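Local structure of putative alcohol dehydrogenase (Sinorhizobium meliloti, 4J6F) at residues E200-A205 against I275-D280; N288-I293 against G298-A303; A222-A227 against A244-I249; V136-Y141 against A191-E196; I183-F188 against R341-K346. The protein probably acts as an oxidoreductase of the medium-chain dehydrogenase/reductase family, perhaps oxidising alcohols with a nicotinamide cofactor. One frame throughout, in Å; residues are numbered along the deposited sequence.

Contact 1 (E200-A205 against I275-D280)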
# COMPACT_ATOMS: atom_id res chain seq x y z
N GLU A 200 -11.57 7.08 -0.81
CA GLU A 200 -12.11 6.23 0.23
C GLU A 200 -11.06 5.21 0.71
O GLU A 200 -10.95 4.91 1.91
CB GLU A 200 -13.38 5.54 -0.30
CG GLU A 200 -14.29 4.93 0.76
CD GLU A 200 -15.19 5.94 1.46
OE1 GLU A 200 -16.19 5.49 2.04
OE2 GLU A 200 -14.90 7.16 1.44
N ARG A 201 -10.26 4.70 -0.24
CA ARG A 201 -9.23 3.71 0.06
C ARG A 201 -8.09 4.32 0.85
O ARG A 201 -7.50 3.68 1.71
CB ARG A 201 -8.69 3.09 -1.23
CG ARG A 201 -9.63 2.10 -1.88
CD ARG A 201 -9.66 0.77 -1.14
NE ARG A 201 -8.31 0.25 -0.99
CZ ARG A 201 -7.60 -0.24 -2.00
NH1 ARG A 201 -8.11 -0.30 -3.22
NH2 ARG A 201 -6.36 -0.65 -1.77
N ALA A 202 -7.79 5.58 0.56
CA ALA A 202 -6.78 6.33 1.29
C ALA A 202 -7.33 6.94 2.58
O ALA A 202 -6.58 7.56 3.33
CB ALA A 202 -6.20 7.40 0.39
N ARG A 203 -8.64 6.80 2.82
CA ARG A 203 -9.30 7.36 4.01
C ARG A 203 -9.06 8.86 4.22
O ARG A 203 -8.82 9.30 5.35
CB ARG A 203 -8.84 6.61 5.26
CG ARG A 203 -9.33 5.17 5.34
CD ARG A 203 -8.61 4.40 6.43
NE ARG A 203 -7.23 4.07 6.05
CZ ARG A 203 -6.14 4.67 6.54
NH1 ARG A 203 -4.95 4.28 6.13
NH2 ARG A 203 -6.23 5.63 7.44
N LEU A 204 -9.12 9.63 3.14
CA LEU A 204 -8.85 11.06 3.21
C LEU A 204 -9.93 11.80 4.01
O LEU A 204 -11.11 11.72 3.69
CB LEU A 204 -8.73 11.65 1.81
CG LEU A 204 -8.60 13.18 1.69
CD1 LEU A 204 -7.32 13.69 2.34
CD2 LEU A 204 -8.68 13.62 0.23
N ALA A 205 -9.51 12.52 5.04
CA ALA A 205 -10.42 13.17 6.00
C ALA A 205 -10.47 14.68 5.80
O ALA A 205 -9.54 15.27 5.23
CB ALA A 205 -9.97 12.86 7.42
N ILE A 275 2.05 16.74 3.56
CA ILE A 275 1.16 16.08 2.62
C ILE A 275 0.70 14.77 3.22
O ILE A 275 1.51 13.89 3.51
CB ILE A 275 1.87 15.83 1.28
CG1 ILE A 275 2.37 17.14 0.67
CG2 ILE A 275 0.94 15.09 0.31
CD1 ILE A 275 1.30 18.19 0.45
N ASP A 276 -0.61 14.64 3.39
CA ASP A 276 -1.20 13.46 4.02
C ASP A 276 -1.39 12.35 3.00
O ASP A 276 -1.18 11.17 3.30
CB ASP A 276 -2.54 13.82 4.66
CG ASP A 276 -2.39 14.86 5.77
OD1 ASP A 276 -1.70 14.55 6.77
OD2 ASP A 276 -2.93 15.98 5.63
N VAL A 277 -1.79 12.74 1.80
CA VAL A 277 -2.17 11.79 0.77
C VAL A 277 -1.64 12.26 -0.57
O VAL A 277 -1.68 13.45 -0.89
CB VAL A 277 -3.70 11.64 0.65
CG1 VAL A 277 -4.05 10.77 -0.55
CG2 VAL A 277 -4.29 11.05 1.94
N VAL A 278 -1.13 11.31 -1.35
CA VAL A 278 -0.81 11.57 -2.73
C VAL A 278 -1.77 10.74 -3.56
O VAL A 278 -1.92 9.53 -3.34
CB VAL A 278 0.65 11.19 -3.04
CG1 VAL A 278 0.88 11.03 -4.53
CG2 VAL A 278 1.60 12.22 -2.46
N ALA A 279 -2.46 11.42 -4.48
CA ALA A 279 -3.28 10.79 -5.51
C ALA A 279 -2.48 10.92 -6.81
O ALA A 279 -2.28 12.02 -7.34
CB ALA A 279 -4.62 11.50 -5.62
N ASP A 280 -1.99 9.79 -7.29
CA ASP A 280 -1.10 9.76 -8.45
C ASP A 280 -1.81 9.24 -9.68
O ASP A 280 -2.38 8.15 -9.66
CB ASP A 280 0.10 8.88 -8.14
CG ASP A 280 1.14 8.91 -9.22
OD1 ASP A 280 1.16 9.83 -10.06
OD2 ASP A 280 1.98 7.99 -9.21
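Val277 spreads its two methyls over an alanine and a leucine just past the end of helix 189-201. CG1 meets Ala202 CB at 4.1 Å, while CG2 meets Leu204 CD1 at 4.0 Å, so each branch of the valine has its own partner. With CG1 anti to the backbone N (chi1 173°) and CG2 beside that nitrogen, the fork straddles the two residues. Leu204 gets there by reach: its CB does not aim at the strand, but CG lies anti to the backbone N (chi1 173°), which swings CD1 across to Val277, the leucine arm slanting against the valine.

Between the two partners the chain leaves the helix through a Schellman motif, with Arg203 at positive phi. That turn brings Ala202 and Leu204 to the strand and sends Arg203 elsewhere, into a salt bridge with Glu324. Strand 277-280 is an inner strand of the parallel sheet of the Rossmann-type domain; its neighbour 209-212 adds Val210, which touches both Leu204 and Val277. Ala202 O accepts a hydrogen bond from Arg299 NE on the strand at the other flank.

No hydrogen bond crosses between 200-205 and 275-280. All three touching residues are buried and aliphatic, so the helix end is held against the sheet here by shape and exclusion of water, with nothing directional in the join.

Contact 2 (N288-I293 against G298-A303)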
# COMPACT_ATOMS: atom_id res chain seq x y z
N ASN A 288 8.96 8.00 -7.43
CA ASN A 288 9.85 8.05 -6.29
C ASN A 288 9.79 9.40 -5.58
O ASN A 288 9.87 9.46 -4.35
CB ASN A 288 11.29 7.73 -6.70
CG ASN A 288 12.21 7.64 -5.49
OD1 ASN A 288 12.03 6.79 -4.62
ND2 ASN A 288 13.21 8.54 -5.43
N ASP A 289 9.63 10.47 -6.34
CA ASP A 289 9.58 11.80 -5.74
C ASP A 289 8.35 11.97 -4.87
O ASP A 289 8.42 12.60 -3.81
CB ASP A 289 9.65 12.88 -6.82
CG ASP A 289 11.07 13.16 -7.27
OD1 ASP A 289 12.03 12.62 -6.66
OD2 ASP A 289 11.22 13.95 -8.22
N LEU A 290 7.24 11.41 -5.32
CA LEU A 290 6.00 11.48 -4.57
C LEU A 290 6.15 10.79 -3.21
O LEU A 290 5.69 11.32 -2.19
CB LEU A 290 4.88 10.86 -5.38
CG LEU A 290 4.52 11.65 -6.61
CD1 LEU A 290 3.60 10.80 -7.47
CD2 LEU A 290 3.85 12.96 -6.24
N LEU A 291 6.79 9.61 -3.20
CA LEU A 291 7.09 8.91 -1.95
C LEU A 291 8.01 9.71 -1.04
O LEU A 291 7.94 9.58 0.18
CB LEU A 291 7.71 7.53 -2.21
CG LEU A 291 6.98 6.49 -3.08
CD1 LEU A 291 7.77 5.19 -3.06
CD2 LEU A 291 5.54 6.26 -2.65
N LYS A 292 8.88 10.53 -1.63
CA LYS A 292 9.75 11.41 -0.85
C LYS A 292 8.96 12.52 -0.16
O LYS A 292 9.17 12.81 1.02
CB LYS A 292 10.85 12.01 -1.73
CG LYS A 292 11.88 11.02 -2.23
CD LYS A 292 12.90 11.69 -3.15
CE LYS A 292 13.63 12.84 -2.46
NZ LYS A 292 14.17 13.84 -3.41
N ILE A 293 8.04 13.12 -0.91
CA ILE A 293 7.22 14.25 -0.47
C ILE A 293 6.21 13.84 0.60
O ILE A 293 5.96 14.57 1.55
CB ILE A 293 6.48 14.87 -1.68
CG1 ILE A 293 7.47 15.67 -2.53
CG2 ILE A 293 5.32 15.74 -1.23
CD1 ILE A 293 7.08 15.79 -4.00
N GLY A 298 1.98 8.47 5.76
CA GLY A 298 1.11 8.99 4.72
C GLY A 298 0.70 7.89 3.77
O GLY A 298 1.25 6.79 3.81
N ARG A 299 -0.32 8.18 2.97
CA ARG A 299 -0.97 7.23 2.08
C ARG A 299 -0.92 7.64 0.62
O ARG A 299 -1.21 8.77 0.28
CB ARG A 299 -2.42 7.03 2.49
CG ARG A 299 -2.60 6.55 3.91
CD ARG A 299 -2.81 7.71 4.84
NE ARG A 299 -4.15 8.25 4.72
CZ ARG A 299 -4.54 9.40 5.25
NH1 ARG A 299 -3.67 10.12 5.93
NH2 ARG A 299 -5.77 9.83 5.09
N TYR A 300 -0.55 6.69 -0.23
CA TYR A 300 -0.42 6.92 -1.64
C TYR A 300 -1.56 6.14 -2.28
O TYR A 300 -1.89 5.04 -1.84
CB TYR A 300 0.95 6.38 -2.10
CG TYR A 300 1.12 6.28 -3.60
CD1 TYR A 300 0.66 5.15 -4.29
CD2 TYR A 300 1.73 7.30 -4.32
CE1 TYR A 300 0.79 5.04 -5.66
CE2 TYR A 300 1.88 7.20 -5.70
CZ TYR A 300 1.40 6.07 -6.37
OH TYR A 300 1.53 5.96 -7.73
N THR A 301 -2.16 6.71 -3.31
CA THR A 301 -3.21 6.00 -4.01
C THR A 301 -3.19 6.26 -5.51
O THR A 301 -2.87 7.36 -5.95
CB THR A 301 -4.58 6.34 -3.40
OG1 THR A 301 -5.57 5.49 -3.99
CG2 THR A 301 -4.93 7.80 -3.63
N THR A 302 -3.51 5.25 -6.31
CA THR A 302 -3.49 5.37 -7.77
C THR A 302 -4.53 4.49 -8.44
O THR A 302 -4.92 3.45 -7.91
CB THR A 302 -2.09 5.04 -8.33
OG1 THR A 302 -2.10 5.18 -9.76
CG2 THR A 302 -1.68 3.62 -8.00
N ALA A 303 -5.02 4.94 -9.59
CA ALA A 303 -5.84 4.11 -10.47
C ALA A 303 -5.45 4.19 -11.95
O ALA A 303 -6.19 3.76 -12.81
CB ALA A 303 -7.31 4.44 -10.30
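Tyr300 stands up from its strand with the CD2-CE2 side of its ring turned to two leucines of helix 287-293, and each leucine meets it differently. Leu290 CD1 comes at the ring edge, close to the ring plane, 4.4 Å from Tyr300 CE2. Leu291 CD2 approaches obliquely and comes within 4.3 Å of Tyr300 CD2, so both methyls gather along the same side of the ring.

The tyrosine is turned to receive them by its first torsion, which sets CG anti to the backbone N (chi1 168°). Leu290 points at the strand from its CB onward. Leu291 does not set out toward the strand, and only its end comes nearer: chi2 of -175° sends CD1 on outward and leaves CD2 as the branch that turns to the ring. Both contacts are at ordinary apolar range, and no hydrogen bond joins the segments. The polar end of the ring is satisfied elsewhere: Tyr300 OH is hydrogen-bonded to Asp280 OD2 on the adjacent strand, which fixes the far end of the ring, and Phe287 meets the ring edge-to-face.

This is the helix-to-strand packing of a beta-alpha-beta unit, made of strand 277-280, helix 287-293 and strand 299-302. Leu315 of the second subunit also packs on Tyr300. Leu290 lies on Val278 of the first strand as well, and Leu291 on Leu325 of strand 324-327, so the helix covers three neighbouring parallel strands.

Contact 3 (A222-A227 against A244-I249)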
# COMPACT_ATOMS: atom_id res chain seq x y z
N ALA A 222 -11.33 15.35 -11.01
CA ALA A 222 -12.43 14.86 -10.21
C ALA A 222 -11.97 14.83 -8.77
O ALA A 222 -12.67 15.30 -7.88
CB ALA A 222 -12.85 13.48 -10.66
N ILE A 223 -10.77 14.31 -8.56
CA ILE A 223 -10.26 14.21 -7.22
C ILE A 223 -10.17 15.57 -6.55
O ILE A 223 -10.48 15.69 -5.37
CB ILE A 223 -8.93 13.45 -7.18
CG1 ILE A 223 -9.24 11.97 -7.14
CG2 ILE A 223 -8.14 13.82 -5.93
CD1 ILE A 223 -8.08 11.14 -7.57
N ILE A 224 -9.77 16.59 -7.31
CA ILE A 224 -9.74 17.95 -6.79
C ILE A 224 -11.13 18.38 -6.28
O ILE A 224 -11.26 18.90 -5.17
CB ILE A 224 -9.17 18.94 -7.82
CG1 ILE A 224 -7.71 18.57 -8.11
CG2 ILE A 224 -9.30 20.39 -7.35
CD1 ILE A 224 -7.08 19.35 -9.23
N GLN A 225 -12.15 18.14 -7.08
CA GLN A 225 -13.52 18.45 -6.67
C GLN A 225 -13.96 17.56 -5.51
O GLN A 225 -14.46 18.06 -4.49
CB GLN A 225 -14.50 18.33 -7.84
CG GLN A 225 -14.34 19.37 -8.93
CD GLN A 225 -15.62 19.56 -9.70
OE1 GLN A 225 -16.51 20.32 -9.28
NE2 GLN A 225 -15.75 18.85 -10.84
N LEU A 226 -13.75 16.25 -5.63
CA LEU A 226 -14.18 15.35 -4.58
C LEU A 226 -13.46 15.64 -3.26
O LEU A 226 -14.06 15.55 -2.20
CB LEU A 226 -14.04 13.90 -5.00
CG LEU A 226 -14.85 13.48 -6.23
CD1 LEU A 226 -14.32 12.14 -6.70
CD2 LEU A 226 -16.33 13.37 -5.94
N ALA A 227 -12.19 16.02 -3.32
CA ALA A 227 -11.48 16.45 -2.12
C ALA A 227 -12.21 17.60 -1.42
O ALA A 227 -12.41 17.58 -0.20
CB ALA A 227 -10.06 16.87 -2.47
N ALA A 244 -4.39 28.26 -13.73
CA ALA A 244 -5.59 29.04 -13.44
C ALA A 244 -6.83 28.16 -13.53
O ALA A 244 -7.77 28.36 -12.77
CB ALA A 244 -5.69 30.24 -14.35
N ALA A 245 -6.81 27.18 -14.43
CA ALA A 245 -7.91 26.24 -14.53
C ALA A 245 -8.05 25.38 -13.27
O ALA A 245 -9.18 25.05 -12.87
CB ALA A 245 -7.76 25.35 -15.75
N MSE A 246 -6.93 25.03 -12.66
CA MSE A 246 -6.96 24.18 -11.47
C MSE A 246 -7.50 24.97 -10.31
O MSE A 246 -8.33 24.47 -9.56
CB MSE A 246 -5.60 23.59 -11.15
CG MSE A 246 -5.07 22.66 -12.24
SE MSE A 246 -6.25 21.11 -12.56
CE MSE A 246 -7.50 21.83 -13.91
N LEU A 247 -7.05 26.22 -10.18
CA LEU A 247 -7.63 27.13 -9.19
C LEU A 247 -9.15 27.25 -9.36
O LEU A 247 -9.91 27.28 -8.38
CB LEU A 247 -6.96 28.51 -9.26
CG LEU A 247 -5.50 28.60 -8.79
CD1 LEU A 247 -4.92 29.99 -9.00
CD2 LEU A 247 -5.31 28.16 -7.34
N ASP A 248 -9.60 27.27 -10.61
CA ASP A 248 -11.02 27.43 -10.90
C ASP A 248 -11.87 26.27 -10.41
O ASP A 248 -13.04 26.46 -10.08
CB ASP A 248 -11.24 27.64 -12.39
CG ASP A 248 -12.38 28.60 -12.68
OD1 ASP A 248 -13.21 28.83 -11.79
OD2 ASP A 248 -12.42 29.14 -13.81
N ILE A 249 -11.31 25.08 -10.37
CA ILE A 249 -12.09 23.93 -9.92
C ILE A 249 -11.89 23.59 -8.45
O ILE A 249 -12.44 22.60 -7.98
CB ILE A 249 -11.88 22.69 -10.82
CG1 ILE A 249 -10.45 22.18 -10.73
CG2 ILE A 249 -12.25 23.02 -12.26
CD1 ILE A 249 -10.23 20.83 -11.36
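Apolar contact carries most of this helix-to-helix join, and Ile224 is at its centre. Its CD1 meets the selenium of Met246 (a selenomethionine) at 3.9 Å, and its CG2 lies 4.0 Å from Ile249 CG1. Both partners cross Ile224 at about a right angle. Ile249 holds CG1 between its backbone N and carbonyl carbon (chi1 65°), and an extended chain beyond brings CD1 within 4.1 Å of Ile224 CD1.

The polar atoms take part by van der Waals contact alone: Ile249 O lies 3.9 Å from Ile224 CG2 and also 3.9 Å from Gln225 CG. The amide of Gln225 turns elsewhere, its OE1 accepting a hydrogen bond from Arg349 N.

Helices 218-229 and 243-248 are separated in the chain by strand 233-238 of the parallel Rossmann-type sheet. Ile224 rests on Pro234 and Ala236 of that strand and Met246 on Ala236 and Ala238, which places the contact over one face of the sheet.

Contact 4 (V136-Y141 against A191-E196)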
# COMPACT_ATOMS: atom_id res chain seq x y z
N VAL A 136 -26.21 6.48 -16.83
CA VAL A 136 -25.82 5.08 -16.69
C VAL A 136 -24.69 4.90 -15.67
O VAL A 136 -23.67 5.59 -15.74
CB VAL A 136 -25.34 4.52 -18.04
CG1 VAL A 136 -24.69 3.16 -17.86
CG2 VAL A 136 -26.49 4.45 -19.02
N ASP A 137 -24.87 3.97 -14.74
CA ASP A 137 -23.75 3.49 -13.93
C ASP A 137 -23.07 2.40 -14.75
O ASP A 137 -23.63 1.34 -14.97
CB ASP A 137 -24.24 2.93 -12.60
CG ASP A 137 -23.15 2.22 -11.82
OD1 ASP A 137 -21.98 2.16 -12.28
OD2 ASP A 137 -23.45 1.72 -10.72
N PHE A 138 -21.85 2.67 -15.20
CA PHE A 138 -21.17 1.76 -16.11
C PHE A 138 -20.75 0.42 -15.47
O PHE A 138 -20.34 -0.51 -16.18
CB PHE A 138 -19.98 2.47 -16.81
CG PHE A 138 -18.73 2.60 -15.97
CD1 PHE A 138 -18.77 3.14 -14.67
CD2 PHE A 138 -17.49 2.21 -16.47
CE1 PHE A 138 -17.62 3.27 -13.91
CE2 PHE A 138 -16.33 2.34 -15.71
CZ PHE A 138 -16.39 2.88 -14.43
N SER A 139 -20.86 0.30 -14.14
CA SER A 139 -20.32 -0.86 -13.41
C SER A 139 -21.07 -2.15 -13.65
O SER A 139 -22.29 -2.16 -13.63
CB SER A 139 -20.33 -0.60 -11.92
OG SER A 139 -19.66 0.60 -11.62
N ILE A 140 -20.32 -3.23 -13.89
CA ILE A 140 -20.87 -4.58 -13.76
C ILE A 140 -20.22 -5.14 -12.51
O ILE A 140 -19.03 -5.37 -12.48
CB ILE A 140 -20.53 -5.48 -14.97
CG1 ILE A 140 -20.94 -4.79 -16.27
CG2 ILE A 140 -21.21 -6.83 -14.85
CD1 ILE A 140 -20.22 -5.35 -17.48
N TYR A 141 -20.99 -5.32 -11.45
CA TYR A 141 -20.38 -5.67 -10.18
C TYR A 141 -20.05 -7.14 -10.11
O TYR A 141 -19.03 -7.52 -9.55
CB TYR A 141 -21.28 -5.27 -9.01
CG TYR A 141 -21.40 -3.78 -8.90
CD1 TYR A 141 -20.44 -3.04 -8.23
CD2 TYR A 141 -22.47 -3.11 -9.50
CE1 TYR A 141 -20.54 -1.66 -8.14
CE2 TYR A 141 -22.58 -1.73 -9.41
CZ TYR A 141 -21.62 -1.02 -8.73
OH TYR A 141 -21.73 0.35 -8.64
N ALA A 191 -14.65 8.55 -14.26
CA ALA A 191 -13.59 9.23 -13.51
C ALA A 191 -13.96 9.58 -12.06
O ALA A 191 -13.11 9.48 -11.17
CB ALA A 191 -13.06 10.44 -14.24
N TYR A 192 -15.22 9.97 -11.82
CA TYR A 192 -15.63 10.41 -10.47
C TYR A 192 -15.90 9.23 -9.54
O TYR A 192 -15.65 9.31 -8.33
CB TYR A 192 -16.79 11.42 -10.51
CG TYR A 192 -16.38 12.79 -11.05
CD1 TYR A 192 -16.00 12.94 -12.39
CD2 TYR A 192 -16.34 13.92 -10.23
CE1 TYR A 192 -15.61 14.17 -12.89
CE2 TYR A 192 -15.96 15.16 -10.73
CZ TYR A 192 -15.59 15.27 -12.06
OH TYR A 192 -15.18 16.48 -12.59
N LEU A 193 -16.38 8.12 -10.09
CA LEU A 193 -16.48 6.91 -9.30
C LEU A 193 -15.08 6.48 -8.90
O LEU A 193 -14.82 6.22 -7.71
CB LEU A 193 -17.18 5.79 -10.07
CG LEU A 193 -17.44 4.51 -9.28
CD1 LEU A 193 -18.26 4.78 -8.02
CD2 LEU A 193 -18.17 3.50 -10.16
N THR A 194 -14.18 6.42 -9.89
CA THR A 194 -12.77 6.07 -9.68
C THR A 194 -12.09 7.01 -8.68
O THR A 194 -11.48 6.56 -7.71
CB THR A 194 -12.01 5.99 -11.02
OG1 THR A 194 -12.56 4.92 -11.79
CG2 THR A 194 -10.54 5.68 -10.82
N GLY A 195 -12.22 8.31 -8.91
CA GLY A 195 -11.83 9.32 -7.92
C GLY A 195 -12.33 9.04 -6.50
O GLY A 195 -11.52 8.96 -5.58
N GLU A 196 -13.64 8.88 -6.32
CA GLU A 196 -14.20 8.60 -4.99
C GLU A 196 -13.55 7.41 -4.29
O GLU A 196 -13.19 7.53 -3.11
CB GLU A 196 -15.71 8.36 -5.03
CG GLU A 196 -16.54 9.49 -4.45
CD GLU A 196 -16.15 9.87 -3.03
OE1 GLU A 196 -16.36 9.07 -2.10
OE2 GLU A 196 -15.65 11.00 -2.86
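Leu193 CG lies anti to the backbone N (chi1 -175°), carrying CD2 out from the helix to segment 136-141. Phe138 holds CG between its backbone N and carbonyl carbon (chi1 79°), turning the ring edge to the leucine, with CE1 3.8 Å from Leu193 CD2 and the methyl near the ring plane. The same methyl sits 3.6 Å from Ser139 OG.

That hydroxyl is already engaged. Asp137 forms an Asx turn, its OD1 accepting Ser139 N from above the carboxylate plane at 2.9 Å (165° at the hydrogen) and Ser139 OG on its syn lone pair, also at 2.9 Å. Tyr141 OH reaches the syn lone pair of Asp137 OD2 at 3.0 Å, so both carboxylate oxygens are gripped from within the segment. In the medium-chain dehydrogenase/reductase fold this joins the end of strand 133-140, in the GroES-like domain, to helix 189-201; a glycerol, probably from the crystallisation liquor, is hydrogen-bonded to Asp137 OD2 and may mark a pocket. With an alanine here in place of Ser139 the OG bond is gone, which would probably leave the carboxylate less firmly held and Leu193 CD2 short of a neighbour. Asp335 of helix 333-344 also touches Leu193.

Contact 5 (I183-F188 against R341-K346)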
# COMPACT_ATOMS: atom_id res chain seq x y z
N ILE A 183 -25.34 16.35 -21.82
CA ILE A 183 -23.89 16.47 -21.99
C ILE A 183 -23.15 16.69 -20.67
O ILE A 183 -22.12 16.06 -20.42
CB ILE A 183 -23.50 17.57 -23.01
CG1 ILE A 183 -23.94 17.18 -24.44
CG2 ILE A 183 -22.00 17.82 -22.96
CD1 ILE A 183 -23.91 18.30 -25.46
N GLU A 184 -23.67 17.58 -19.82
CA GLU A 184 -23.04 17.92 -18.55
C GLU A 184 -23.00 16.71 -17.64
O GLU A 184 -21.99 16.41 -17.00
CB GLU A 184 -23.76 19.09 -17.88
CG GLU A 184 -23.63 20.40 -18.65
CD GLU A 184 -24.23 21.60 -17.93
OE1 GLU A 184 -23.56 22.65 -17.91
OE2 GLU A 184 -25.37 21.51 -17.41
N LEU A 185 -24.11 15.99 -17.61
CA LEU A 185 -24.26 14.79 -16.82
C LEU A 185 -23.33 13.66 -17.27
O LEU A 185 -22.97 12.80 -16.48
CB LEU A 185 -25.70 14.33 -16.91
CG LEU A 185 -26.34 13.65 -15.71
CD1 LEU A 185 -26.07 14.43 -14.43
CD2 LEU A 185 -27.82 13.54 -15.98
N ALA A 186 -22.94 13.67 -18.54
CA ALA A 186 -22.10 12.61 -19.11
C ALA A 186 -20.61 12.74 -18.75
O ALA A 186 -19.77 11.98 -19.23
CB ALA A 186 -22.27 12.56 -20.61
N THR A 187 -20.28 13.71 -17.91
CA THR A 187 -18.88 13.95 -17.60
C THR A 187 -18.45 13.13 -16.39
O THR A 187 -17.27 12.99 -16.14
CB THR A 187 -18.59 15.45 -17.37
OG1 THR A 187 -19.20 15.90 -16.16
CG2 THR A 187 -19.10 16.30 -18.52
N PHE A 188 -19.41 12.56 -15.67
CA PHE A 188 -19.14 12.12 -14.29
C PHE A 188 -18.71 10.67 -14.05
O PHE A 188 -17.71 10.43 -13.37
CB PHE A 188 -20.31 12.44 -13.38
CG PHE A 188 -20.54 13.91 -13.17
CD1 PHE A 188 -19.66 14.66 -12.40
CD2 PHE A 188 -21.66 14.53 -13.69
CE1 PHE A 188 -19.89 16.00 -12.17
CE2 PHE A 188 -21.89 15.88 -13.47
CZ PHE A 188 -21.01 16.62 -12.70
N ARG A 341 -25.46 11.66 -5.16
CA ARG A 341 -25.77 12.64 -4.13
C ARG A 341 -24.97 13.94 -4.32
O ARG A 341 -25.54 15.04 -4.21
CB ARG A 341 -25.50 12.02 -2.76
CG ARG A 341 -26.56 12.29 -1.71
CD ARG A 341 -26.68 11.13 -0.73
NE ARG A 341 -25.40 10.74 -0.11
CZ ARG A 341 -24.88 9.51 -0.15
NH1 ARG A 341 -25.52 8.52 -0.77
NH2 ARG A 341 -23.72 9.26 0.44
N TYR A 342 -23.68 13.83 -4.62
CA TYR A 342 -22.82 15.00 -4.84
C TYR A 342 -23.29 15.85 -6.01
O TYR A 342 -23.39 17.08 -5.92
CB TYR A 342 -21.37 14.59 -5.11
CG TYR A 342 -20.53 14.28 -3.89
CD1 TYR A 342 -20.87 14.74 -2.62
CD2 TYR A 342 -19.35 13.54 -4.03
CE1 TYR A 342 -20.08 14.45 -1.51
CE2 TYR A 342 -18.54 13.26 -2.93
CZ TYR A 342 -18.92 13.71 -1.67
OH TYR A 342 -18.12 13.43 -0.60
N ILE A 343 -23.55 15.17 -7.13
CA ILE A 343 -24.11 15.82 -8.31
C ILE A 343 -25.39 16.59 -7.96
O ILE A 343 -25.53 17.76 -8.34
CB ILE A 343 -24.39 14.80 -9.43
CG1 ILE A 343 -23.08 14.30 -10.04
CG2 ILE A 343 -25.27 15.45 -10.49
CD1 ILE A 343 -23.17 12.96 -10.74
N GLU A 344 -26.29 15.94 -7.21
CA GLU A 344 -27.60 16.52 -6.87
C GLU A 344 -27.50 17.71 -5.96
O GLU A 344 -28.08 18.75 -6.24
CB GLU A 344 -28.53 15.47 -6.29
CG GLU A 344 -29.05 14.49 -7.33
CD GLU A 344 -29.91 13.39 -6.73
OE1 GLU A 344 -30.69 12.75 -7.47
OE2 GLU A 344 -29.79 13.18 -5.51
N GLU A 345 -26.73 17.58 -4.88
CA GLU A 345 -26.48 18.68 -3.94
C GLU A 345 -25.55 19.74 -4.52
O GLU A 345 -25.22 20.71 -3.84
CB GLU A 345 -25.89 18.14 -2.63
CG GLU A 345 -26.79 17.18 -1.87
CD GLU A 345 -26.03 16.29 -0.88
OE1 GLU A 345 -24.82 16.51 -0.65
OE2 GLU A 345 -26.66 15.36 -0.33
N LYS A 346 -25.12 19.55 -5.77
CA LYS A 346 -24.14 20.43 -6.44
C LYS A 346 -22.83 20.67 -5.65
O LYS A 346 -22.30 21.78 -5.65
CB LYS A 346 -24.79 21.75 -6.86
CG LYS A 346 -25.77 21.61 -8.02
CD LYS A 346 -26.43 22.93 -8.36
CE LYS A 346 -27.65 22.73 -9.24
NZ LYS A 346 -27.32 22.23 -10.60
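Ile343 lays its longer branch flat over the Phe188 ring. CG1, anti to the carbonyl carbon of its own residue (chi1 -71°), sits 3.8 Å from the ring centroid and only 6° off the ring normal, a CH-pi contact centred on the face, while CD1 runs on toward the ring's root, 3.7 Å from Phe188 CG. The shorter branch goes to Leu185: Ile343 CG2 meets Leu185 CD1 at 4.1 Å, the leucine crossing the isoleucine at about a right angle.

The opposite face of the Phe188 ring is covered by its own neighbour, with Thr187 OG1 3.6 Å above the centre, so the ring is sandwiched between a hydroxyl oxygen and an aliphatic chain. An alanine here in place of Phe188 removes the ring, which is likely to open a gap between Ile343 and Thr187 OG1. Segment 183-188 ends helix 182-185 in a type I beta turn from Leu185 to Phe188, just ahead of helix 189-201; 341-346 closes helix 333-344 in a Schellman motif at Lys346.

One shell out, Thr187 OG1 donates to Glu184 O at 3.0 Å, which ties the hydroxyl back to the last helical turn and fixes it over the ring. Tyr192 meets Phe188 edge-to-face, and Met135 of strand 133-140 packs on Ile343.

All five contacts are buried, and none has a hydrogen bond between its two segments. Contacts 1 and 2 share the middle of the parallel sheet, where strands 277-280 and 299-302 are neighbours. Contact 3 joins helices over that sheet, reaching contact 1 where Ile223 touches Ala279. Helix 189-201 serves both contact 1, at its end, and contact 4, whose centre is about 7 Å from that of the chain. Contact 5 joins helix 182-185, just before 189-201 in the chain, to helix 333-344, and touches contact 3 through Leu226 and Tyr342. Contact 1 is wholly aliphatic; contact 3 adds a selenomethionine; contacts 2, 4 and 5 use an aromatic ring, and contact 4 has a carboxylate network within one of its own segments.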